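Local atomic coordinates of hypothetical protein Atu1826 (Agrobacterium tumefaciens, PDB entry 2I3D), a protein that is of unknown function but probably acts as an alpha/beta-fold serine hydrolase related to the S15 family of X-Pro dipeptidyl-peptidases. Residues I52-P57 / R88-S93; G95-D98 / G102-S105; K193-T196 / L201-H204; D230-L233 / L237-E240. All coordinates share one frame; numbering follows the deposited sequence.

Contact 1. Residues I52-P57 / R88-S93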
loop_
_atom_site.group_PDB
_atom_site.type_symbol
_atom_site.label_atom_id
_atom_site.label_comp_id
_atom_site.label_asym_id
_atom_site.label_seq_id
_atom_site.Cartn_x
_atom_site.Cartn_y
_atom_site.Cartn_z
ATOM N N ILE B 52 6.813 14.193 -1.691
ATOM C CA ILE B 52 5.986 13.060 -2.150
ATOM C C ILE B 52 4.689 13.022 -1.337
ATOM O O ILE B 52 4.765 13.006 -0.072
ATOM C CB ILE B 52 6.733 11.692 -1.976
ATOM C CG1 ILE B 52 8.227 11.824 -2.307
ATOM C CG2 ILE B 52 6.008 10.591 -2.794
ATOM C CD1 ILE B 52 8.546 12.179 -3.757
ATOM N N LEU B 53 3.532 12.987 -2.031
ATOM C CA LEU B 53 2.215 13.154 -1.405
ATOM C C LEU B 53 1.350 11.912 -1.582
ATOM O O LEU B 53 1.283 11.355 -2.673
ATOM C CB LEU B 53 1.506 14.407 -1.982
ATOM C CG LEU B 53 2.332 15.689 -1.786
ATOM C CD1 LEU B 53 1.732 16.890 -2.548
ATOM C CD2 LEU B 53 2.523 15.971 -0.280
ATOM N N HIS B 54 0.703 11.469 -0.499
ATOM C CA HIS B 54 0.015 10.163 -0.501
ATOM C C HIS B 54 -1.504 10.226 -0.805
ATOM O O HIS B 54 -2.096 11.329 -0.856
ATOM C CB HIS B 54 0.321 9.427 0.830
ATOM C CG HIS B 54 -0.351 10.027 2.031
ATOM N ND1 HIS B 54 -1.704 9.921 2.270
ATOM C CD2 HIS B 54 0.174 10.673 3.108
ATOM C CE1 HIS B 54 -1.992 10.491 3.435
ATOM N NE2 HIS B 54 -0.871 10.940 3.969
ATOM N N PRO B 55 -2.151 9.064 -1.045
ATOM C CA PRO B 55 -3.592 9.023 -1.277
ATOM C C PRO B 55 -4.489 9.380 -0.104
ATOM O O PRO B 55 -4.033 9.505 1.055
ATOM C CB PRO B 55 -3.873 7.551 -1.672
ATOM C CG PRO B 55 -2.546 7.073 -2.230
ATOM C CD PRO B 55 -1.507 7.758 -1.327
ATOM N N HIS B 56 -5.778 9.485 -0.419
ATOM C CA HIS B 56 -6.792 9.716 0.619
ATOM C C HIS B 56 -6.852 8.495 1.560
ATOM O O HIS B 56 -6.641 7.355 1.124
ATOM C CB HIS B 56 -8.136 9.887 -0.068
ATOM C CG HIS B 56 -9.202 10.442 0.807
ATOM N ND1 HIS B 56 -9.882 9.674 1.730
ATOM C CD2 HIS B 56 -9.761 11.676 0.842
ATOM C CE1 HIS B 56 -10.801 10.429 2.318
ATOM N NE2 HIS B 56 -10.739 11.648 1.801
ATOM N N PRO B 57 -7.145 8.720 2.851
ATOM C CA PRO B 57 -7.299 7.533 3.734
ATOM C C PRO B 57 -8.387 6.527 3.328
ATOM O O PRO B 57 -8.312 5.337 3.734
ATOM C CB PRO B 57 -7.588 8.133 5.112
ATOM C CG PRO B 57 -8.053 9.558 4.851
ATOM C CD PRO B 57 -7.276 9.996 3.582
ATOM N N ARG B 88 -2.362 15.669 7.784
ATOM C CA ARG B 88 -3.129 15.770 9.060
ATOM C C ARG B 88 -4.094 14.604 9.223
ATOM O O ARG B 88 -4.802 14.222 8.253
ATOM C CB ARG B 88 -3.930 17.084 9.124
ATOM C CG ARG B 88 -4.992 17.241 8.033
ATOM C CD ARG B 88 -5.582 18.679 8.022
ATOM N NE ARG B 88 -4.551 19.689 7.822
ATOM C CZ ARG B 88 -4.716 20.984 8.106
ATOM N NH1 ARG B 88 -5.899 21.394 8.566
ATOM N NH2 ARG B 88 -3.725 21.855 7.916
ATOM N N SER B 89 -4.110 14.057 10.454
ATOM C CA SER B 89 -4.988 12.945 10.918
ATOM C C SER B 89 -4.410 11.567 10.611
ATOM O O SER B 89 -4.874 10.591 11.188
ATOM C CB SER B 89 -6.404 13.015 10.368
ATOM O OG SER B 89 -6.504 12.369 9.087
ATOM N N ILE B 90 -3.437 11.480 9.689
ATOM C CA ILE B 90 -2.854 10.187 9.277
ATOM C C ILE B 90 -1.614 9.832 10.152
ATOM O O ILE B 90 -0.726 10.664 10.382
ATOM C CB ILE B 90 -2.444 10.263 7.765
ATOM C CG1 ILE B 90 -3.589 10.835 6.871
ATOM C CG2 ILE B 90 -1.847 8.920 7.274
ATOM C CD1 ILE B 90 -4.873 10.040 6.848
ATOM N N GLY B 91 -1.553 8.596 10.636
ATOM C CA GLY B 91 -0.434 8.175 11.498
ATOM C C GLY B 91 -0.361 9.030 12.755
ATOM O O GLY B 91 -1.352 9.218 13.442
ATOM N N ARG B 92 0.796 9.618 13.004
ATOM C CA ARG B 92 0.982 10.493 14.151
ATOM C C ARG B 92 0.736 11.969 13.820
ATOM O O ARG B 92 0.889 12.861 14.679
ATOM C CB ARG B 92 2.389 10.305 14.701
ATOM C CG ARG B 92 2.653 8.922 15.296
ATOM C CD ARG B 92 4.161 8.803 15.464
ATOM N NE ARG B 92 4.679 7.596 16.115
ATOM C CZ ARG B 92 5.337 7.611 17.283
ATOM N NH1 ARG B 92 5.500 8.762 17.947
ATOM N NH2 ARG B 92 5.814 6.483 17.805
ATOM N N SER B 93 0.394 12.273 12.566
ATOM C CA SER B 93 0.073 13.665 12.258
ATOM C C SER B 93 -1.247 14.046 12.932
ATOM O O SER B 93 -2.229 13.335 12.837
ATOM C CB SER B 93 0.018 13.879 10.746
ATOM O OG SER B 93 1.334 13.745 10.213
#
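ND1 of H54 donates to the carbonyl O of the next residue, P55, at 2.7 Å. The oxygen lies close to the plane of the imidazole and receives the bond on a lone pair, in its carbonyl plane. NE2, across the ring, is bonded to backbone N of F87. With both nitrogens engaged, the ring is fixed in rotation, and CE1 between them turns toward I90. Here the edge of the ring meets CG1 of I90, with CE1 to CG1 at 3.8 Å. CG2 of I90 lies near NE2 too, but well out of the ring plane, so the isoleucine approaches obliquely from one side. CD1 of I90 packs against the pyrrolidine, at 3.7 Å from CB of P57, and the two side chains cross at nearly a right angle. In I90, chi1 (-49°) sets CG1 anti to the carbonyl carbon, and chi2 (-61°) then turns CD1 to the proline. The loop that presents I90 is folded on itself. I90 to S93 form a type II' turn, closed by S93 N to I90 O at 2.9 Å, with G91 at its second position. S93 OG is also tied to the backbone of E36 and N86. The contact is largely buried, with P57 nearer the surface. It joins two loops, one leaving strand 49-53 and one following strand 81-85, neighbours in the central sheet. H54 lies near, without touching, a probable nucleophile elbow. This is consistent with the active-site end of an alpha/beta hydrolase, where the loop after the strand equivalent to 49-53 often helps build the oxyanion hole.

Contact 2. Residues G95-D98 / G102-S105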
loop_
_atom_site.group_PDB
_atom_site.type_symbol
_atom_site.label_atom_id
_atom_site.label_comp_id
_atom_site.label_asym_id
_atom_site.label_seq_id
_atom_site.Cartn_x
_atom_site.Cartn_y
_atom_site.Cartn_z
ATOM N N GLY B 95 -4.609 16.576 13.987
ATOM C CA GLY B 95 -5.666 17.241 13.262
ATOM C C GLY B 95 -6.638 16.304 12.617
ATOM O O GLY B 95 -6.550 15.082 12.807
ATOM N N GLU B 96 -7.594 16.904 11.902
ATOM C CA GLU B 96 -8.689 16.218 11.238
ATOM C C GLU B 96 -8.506 16.329 9.727
ATOM O O GLU B 96 -8.204 17.419 9.222
ATOM C CB GLU B 96 -10.027 16.887 11.592
ATOM C CG GLU B 96 -10.538 16.624 13.006
ATOM C CD GLU B 96 -12.062 16.760 13.088
ATOM O OE1 GLU B 96 -12.609 17.686 12.459
ATOM O OE2 GLU B 96 -12.717 15.942 13.769
ATOM N N PHE B 97 -8.761 15.240 9.020
ATOM C CA PHE B 97 -8.681 15.315 7.571
ATOM C C PHE B 97 -9.796 16.230 7.053
ATOM O O PHE B 97 -10.865 16.331 7.668
ATOM C CB PHE B 97 -8.747 13.912 6.989
ATOM C CG PHE B 97 -8.085 13.778 5.628
ATOM C CD1 PHE B 97 -6.703 13.487 5.520
ATOM C CD2 PHE B 97 -8.855 13.922 4.476
ATOM C CE1 PHE B 97 -6.102 13.352 4.249
ATOM C CE2 PHE B 97 -8.298 13.796 3.238
ATOM C CZ PHE B 97 -6.922 13.494 3.106
ATOM N N ASP B 98 -9.524 16.980 5.996
ATOM C CA ASP B 98 -10.567 17.770 5.386
ATOM C C ASP B 98 -10.526 17.617 3.866
ATOM O O ASP B 98 -9.713 16.853 3.344
ATOM C CB ASP B 98 -10.531 19.224 5.867
ATOM C CG ASP B 98 -9.313 19.995 5.391
ATOM O OD1 ASP B 98 -8.943 19.887 4.203
ATOM O OD2 ASP B 98 -8.730 20.744 6.195
ATOM N N GLY B 102 -6.857 21.876 3.885
ATOM C CA GLY B 102 -5.886 21.619 4.961
ATOM C C GLY B 102 -4.671 20.836 4.476
ATOM O O GLY B 102 -3.540 21.077 4.886
ATOM N N GLU B 103 -4.904 19.874 3.593
ATOM C CA GLU B 103 -3.810 19.029 3.146
ATOM C C GLU B 103 -2.878 19.804 2.237
ATOM O O GLU B 103 -1.649 19.610 2.290
ATOM C CB GLU B 103 -4.368 17.758 2.487
ATOM C CG GLU B 103 -4.967 16.784 3.576
ATOM C CD GLU B 103 -6.401 17.125 3.932
ATOM O OE1 GLU B 103 -7.141 17.565 3.028
ATOM O OE2 GLU B 103 -6.800 16.917 5.093
ATOM N N LEU B 104 -3.447 20.754 1.465
ATOM C CA LEU B 104 -2.602 21.650 0.698
ATOM C C LEU B 104 -1.744 22.515 1.645
ATOM O O LEU B 104 -0.555 22.677 1.407
ATOM C CB LEU B 104 -3.432 22.556 -0.229
ATOM C CG LEU B 104 -2.611 23.585 -1.019
ATOM C CD1 LEU B 104 -1.537 22.969 -1.907
ATOM C CD2 LEU B 104 -3.567 24.432 -1.889
ATOM N N SER B 105 -2.330 23.006 2.740
ATOM C CA SER B 105 -1.561 23.775 3.730
ATOM C C SER B 105 -0.463 22.941 4.349
ATOM O O SER B 105 0.664 23.432 4.507
ATOM C CB SER B 105 -2.481 24.354 4.804
ATOM O OG SER B 105 -3.285 25.321 4.135
#
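The phenyl ring of F97 is overlapped on one face by the carboxylate of E103. The two planes are only 16° apart. OE2 of E103 sits over the middle of the ring, 3.4 Å from CG of F97. CG of E103 adds a CH-pi contact, at 4.1 Å from the ring centroid. A bend at chi2 (85°) folds the glutamate back over the ring. OE2 also accepts a nearly straight bond from N of D98 at 2.9 Å, on the lone pair facing the other oxygen. The bond to D98 N holds OE2 in place against the ring face, a close packing contact. These contacts tie the loop after strand 81-85 to the first turn of helix 101-117, which leads on to strand 124-129 of the alpha/beta hydrolase sheet. D98 also reaches the helix start. Its OD1 accepts from N of G102 at 2.9 Å and from N of G100, the latter closing an Asx turn. OD1 of D98 comes within 3.2 Å of OE1 of E103; such close acids would tend to raise the proton affinity of one. R88 makes a long, weak ion pair with D98. H56 meets the F97 ring edge-to-face.

Contact 3. Residues K193-T196 / L201-H204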
loop_
_atom_site.group_PDB
_atom_site.type_symbol
_atom_site.label_atom_id
_atom_site.label_comp_id
_atom_site.label_asym_id
_atom_site.label_seq_id
_atom_site.Cartn_x
_atom_site.Cartn_y
_atom_site.Cartn_z
ATOM N N LYS B 193 -6.921 18.838 -22.053
ATOM C CA LYS B 193 -6.992 20.251 -21.647
ATOM C C LYS B 193 -5.585 20.829 -21.419
ATOM O O LYS B 193 -5.236 21.874 -21.946
ATOM C CB LYS B 193 -7.895 20.395 -20.397
ATOM C CG LYS B 193 -7.834 21.712 -19.655
ATOM C CD LYS B 193 -8.427 22.793 -20.509
ATOM C CE LYS B 193 -8.361 24.125 -19.782
ATOM N NZ LYS B 193 -8.717 25.265 -20.681
ATOM N N LEU B 194 -4.744 20.091 -20.686
ATOM C CA LEU B 194 -3.414 20.588 -20.369
ATOM C C LEU B 194 -2.567 20.699 -21.624
ATOM O O LEU B 194 -1.724 21.597 -21.696
ATOM C CB LEU B 194 -2.705 19.682 -19.358
ATOM C CG LEU B 194 -3.410 19.670 -17.995
ATOM C CD1 LEU B 194 -2.601 18.802 -16.996
ATOM C CD2 LEU B 194 -3.684 21.104 -17.464
ATOM N N LYS B 195 -2.800 19.819 -22.595
ATOM C CA LYS B 195 -1.989 19.782 -23.836
ATOM C C LYS B 195 -2.273 20.990 -24.740
ATOM O O LYS B 195 -1.505 21.287 -25.679
ATOM C CB LYS B 195 -2.130 18.433 -24.577
ATOM C CG LYS B 195 -1.474 17.277 -23.761
ATOM C CD LYS B 195 -1.416 15.926 -24.506
ATOM C CE LYS B 195 -0.310 14.984 -23.876
ATOM N NZ LYS B 195 -0.418 13.580 -24.418
ATOM N N THR B 196 -3.322 21.751 -24.443
ATOM C CA THR B 196 -3.589 23.000 -25.186
ATOM C C THR B 196 -2.722 24.171 -24.726
ATOM O O THR B 196 -2.763 25.258 -25.319
ATOM C CB THR B 196 -5.068 23.446 -25.078
ATOM O OG1 THR B 196 -5.353 23.849 -23.736
ATOM C CG2 THR B 196 -6.006 22.312 -25.495
ATOM N N LEU B 201 5.354 20.487 -21.770
ATOM C CA LEU B 201 5.052 19.170 -22.356
ATOM C C LEU B 201 4.495 18.303 -21.237
ATOM O O LEU B 201 5.173 18.081 -20.193
ATOM C CB LEU B 201 6.338 18.496 -22.872
ATOM C CG LEU B 201 6.125 17.090 -23.471
ATOM C CD1 LEU B 201 5.197 17.161 -24.687
ATOM C CD2 LEU B 201 7.436 16.434 -23.870
ATOM N N ILE B 202 3.286 17.811 -21.484
ATOM C CA ILE B 202 2.644 16.796 -20.635
ATOM C C ILE B 202 2.992 15.419 -21.207
ATOM O O ILE B 202 2.630 15.104 -22.365
ATOM C CB ILE B 202 1.098 16.977 -20.535
ATOM C CG1 ILE B 202 0.747 18.347 -19.951
ATOM C CG2 ILE B 202 0.478 15.872 -19.687
ATOM C CD1 ILE B 202 1.228 18.604 -18.517
ATOM N N THR B 203 3.730 14.627 -20.439
ATOM C CA THR B 203 4.042 13.244 -20.850
ATOM C C THR B 203 2.968 12.395 -20.177
ATOM O O THR B 203 2.877 12.376 -18.939
ATOM C CB THR B 203 5.462 12.834 -20.396
ATOM O OG1 THR B 203 6.409 13.615 -21.154
ATOM C CG2 THR B 203 5.716 11.340 -20.650
ATOM N N HIS B 204 2.137 11.744 -20.981
ATOM C CA HIS B 204 1.006 11.003 -20.445
ATOM C C HIS B 204 1.138 9.536 -20.840
ATOM O O HIS B 204 1.031 9.199 -22.036
ATOM C CB HIS B 204 -0.305 11.549 -20.985
ATOM C CG HIS B 204 -1.493 10.747 -20.572
ATOM N ND1 HIS B 204 -2.655 10.665 -21.320
ATOM C CD2 HIS B 204 -1.701 9.992 -19.462
ATOM C CE1 HIS B 204 -3.530 9.895 -20.681
ATOM N NE2 HIS B 204 -2.982 9.487 -19.551
HETATM O O HOH W 1 -2.668 11.900 -23.776
#
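K195 and I202 mark the nearest approach of the two backbones, with their CA atoms 6.4 Å apart. Segment 193-196 covers the end region of helix 184-195. Segment 201-204 leads into strand 202-207, with L201 still in the loop. The carbonyl O of K193 takes two bonds from T196: one from N at 3.1 Å and one from OG1 at 2.7 Å. The hydroxyl comes in the carbonyl plane, and the pair holds T196 against K193. L194 faces the strand. Its CB rests on CG1 of I202 at 3.7 Å, and the leucine methyl CD1 lies beside CD1 of the isoleucine. Both side chains also touch I173 of strand 171-176. The contact therefore closes the beta-alpha-beta unit made of strand 171-176, helix 184-195 and strand 202-207, the last of these being an outermost strand of the sheet in this chain. K195 runs alongside I202, the two side chains crossing at a slant. Its chain is extended beyond CG and runs past CB of I202, bringing CE within 3.3 Å of the carbonyl O of I202. The amine goes on toward H204. NZ donates to a water at 2.9 Å, and the same water is 2.7 Å from ND1 of H204, at the edge of the imidazole and in its plane. The water bridges two groups whose nitrogens do not touch. CG of H204 is anti to its backbone N (chi1 175°), and this carries the ring away from the lysine. NE2, at the other side of the ring, has a weak bond to N175.

Contact 4. Residues D230-L233 / L237-E240. With MG (magnesium ion), chain G.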
loop_
_atom_site.group_PDB
_atom_site.type_symbol
_atom_site.label_atom_id
_atom_site.label_comp_id
_atom_site.label_asym_id
_atom_site.label_seq_id
_atom_site.Cartn_x
_atom_site.Cartn_y
_atom_site.Cartn_z
ATOM N N ASP B 230 14.823 10.340 -15.442
ATOM C CA ASP B 230 16.132 10.250 -16.087
ATOM C C ASP B 230 16.201 11.069 -17.356
ATOM O O ASP B 230 17.182 11.822 -17.577
ATOM C CB ASP B 230 16.507 8.782 -16.322
ATOM C CG ASP B 230 16.997 8.117 -15.039
ATOM O OD1 ASP B 230 17.324 8.850 -14.049
ATOM O OD2 ASP B 230 17.047 6.877 -14.997
ATOM N N ARG B 231 15.151 10.966 -18.173
ATOM C CA ARG B 231 15.113 11.802 -19.373
ATOM C C ARG B 231 15.064 13.293 -19.036
ATOM O O ARG B 231 15.807 14.105 -19.625
ATOM C CB ARG B 231 13.989 11.366 -20.310
ATOM C CG ARG B 231 14.338 10.030 -20.974
ATOM C CD ARG B 231 13.204 9.492 -21.857
ATOM N NE ARG B 231 13.051 10.222 -23.124
ATOM C CZ ARG B 231 12.053 10.001 -23.967
ATOM N NH1 ARG B 231 11.140 9.021 -23.702
ATOM N NH2 ARG B 231 12.006 10.701 -25.114
ATOM N N ARG B 232 14.241 13.663 -18.050
ATOM C CA ARG B 232 14.142 15.088 -17.668
ATOM C C ARG B 232 15.489 15.554 -17.127
ATOM O O ARG B 232 15.903 16.664 -17.442
ATOM C CB ARG B 232 13.018 15.275 -16.619
ATOM C CG ARG B 232 11.594 15.218 -17.201
ATOM C CD ARG B 232 11.220 16.513 -17.927
ATOM N NE ARG B 232 11.447 17.736 -17.126
ATOM C CZ ARG B 232 10.521 18.327 -16.347
ATOM N NH1 ARG B 232 9.306 17.794 -16.182
ATOM N NH2 ARG B 232 10.821 19.439 -15.692
ATOM N N LEU B 233 16.175 14.744 -16.306
ATOM C CA LEU B 233 17.502 15.185 -15.807
ATOM C C LEU B 233 18.539 15.320 -16.922
ATOM O O LEU B 233 19.555 16.012 -16.745
ATOM C CB LEU B 233 17.985 14.208 -14.742
ATOM C CG LEU B 233 17.112 14.271 -13.481
ATOM C CD1 LEU B 233 17.508 13.152 -12.518
ATOM C CD2 LEU B 233 17.178 15.659 -12.811
ATOM N N LEU B 237 12.243 16.225 -22.821
ATOM C CA LEU B 237 10.820 16.217 -22.450
ATOM C C LEU B 237 10.330 17.549 -21.830
ATOM O O LEU B 237 9.421 17.579 -21.004
ATOM C CB LEU B 237 10.511 15.011 -21.543
ATOM C CG LEU B 237 10.864 13.672 -22.189
ATOM C CD1 LEU B 237 10.459 12.588 -21.210
ATOM C CD2 LEU B 237 10.115 13.484 -23.549
ATOM N N VAL B 238 11.010 18.639 -22.197
ATOM C CA VAL B 238 10.540 19.961 -21.941
ATOM C C VAL B 238 10.769 20.745 -23.261
ATOM O O VAL B 238 11.763 20.515 -23.963
ATOM C CB VAL B 238 11.349 20.592 -20.831
ATOM C CG1 VAL B 238 11.034 22.073 -20.647
ATOM C CG2 VAL B 238 11.094 19.886 -19.532
ATOM N N PRO B 239 9.854 21.642 -23.605
ATOM C CA PRO B 239 9.973 22.393 -24.846
ATOM C C PRO B 239 11.227 23.267 -24.908
ATOM O O PRO B 239 11.784 23.649 -23.877
ATOM C CB PRO B 239 8.686 23.250 -24.872
ATOM C CG PRO B 239 7.730 22.543 -23.941
ATOM C CD PRO B 239 8.596 21.932 -22.888
ATOM N N GLU B 240 11.664 23.587 -26.117
ATOM C CA GLU B 240 12.828 24.509 -26.284
ATOM C C GLU B 240 12.559 25.895 -25.701
ATOM O O GLU B 240 11.377 26.279 -25.599
ATOM C CB GLU B 240 13.128 24.633 -27.794
ATOM C CG GLU B 240 13.709 23.341 -28.369
ATOM C CD GLU B 240 14.871 22.831 -27.532
ATOM O OE1 GLU B 240 15.952 23.476 -27.615
ATOM O OE2 GLU B 240 14.704 21.813 -26.787
HETATM MG MG MG G . 15.936 21.237 -25.037
HETATM O O HOH W 2 14.732 22.299 -23.846
HETATM O O HOH W 3 17.332 22.886 -25.381
HETATM O O HOH W 4 16.793 20.566 -23.480
HETATM O O HOH W 5 17.176 19.995 -26.505
#
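R231 and L237 cross obliquely, with the leucine lying over one face of the guanidinium. CD2 of L237 is off toward the rim of that face, 3.7 Å from NH2 of R231. The other methyl, CD1, packs on CB of R231 at 3.8 Å. A bend at chi3 (74°) curls the arginine round the leucine. NE of R231 makes a salt bridge to E236, in the link between the two segments, which helps to hold the plane in position. R232 meets V238 at about a right angle. Its guanidinium also offers a face: CG2 of V238 stands above it, 3.2 Å from NE, a close fit. The bend at chi2 (-77°) of R232 brings CD near the carbonyl O of L237, at 3.7 Å, and the bend at chi3 turns NE to V238. The charged end is held by other groups, with NH1 bonded to the hydroxyl of Y228 and NH2 to the carbonyl O of E147. Helix 218-233 is the final helix of this alpha/beta hydrolase fold, and the tail turns back along its last turn. L237 has left-handed helical backbone angles (phi 62°). The tail then passes L201 and S170. Further on, E240 binds a magnesium ion through OE2 at 2.2 Å. Four waters are also coordinated. One of them donates to OE1 of E240 at 2.7 Å, tying the second carboxylate oxygen to the metal shell. Another donates to the carbonyl O of P239 at 3.2 Å. The ion lies on the surface of the protein, beside the tail.

In the fold
The four contacts follow one another along the chain without overlap. Contacts 1 and 2 form one group, with centres 9 Å apart; they touch through R88 and S89 of contact 1, which pack on residues 95-98 and 102. Contacts 3 and 4 form another, with centres 14 Å apart, where L201 and T203 meet L237 and P239. Contact centres of one group lie about 28 to 33 Å from those of the other. Contacts 1 and 3 both reach the same mixed sheet. The first group lies in the loops after strands 49-53 and 81-85, near the probable nucleophile elbow. The second packs helix 184-195 and the C-terminal tail after helix 218-233 at strand 202-207, an outermost strand.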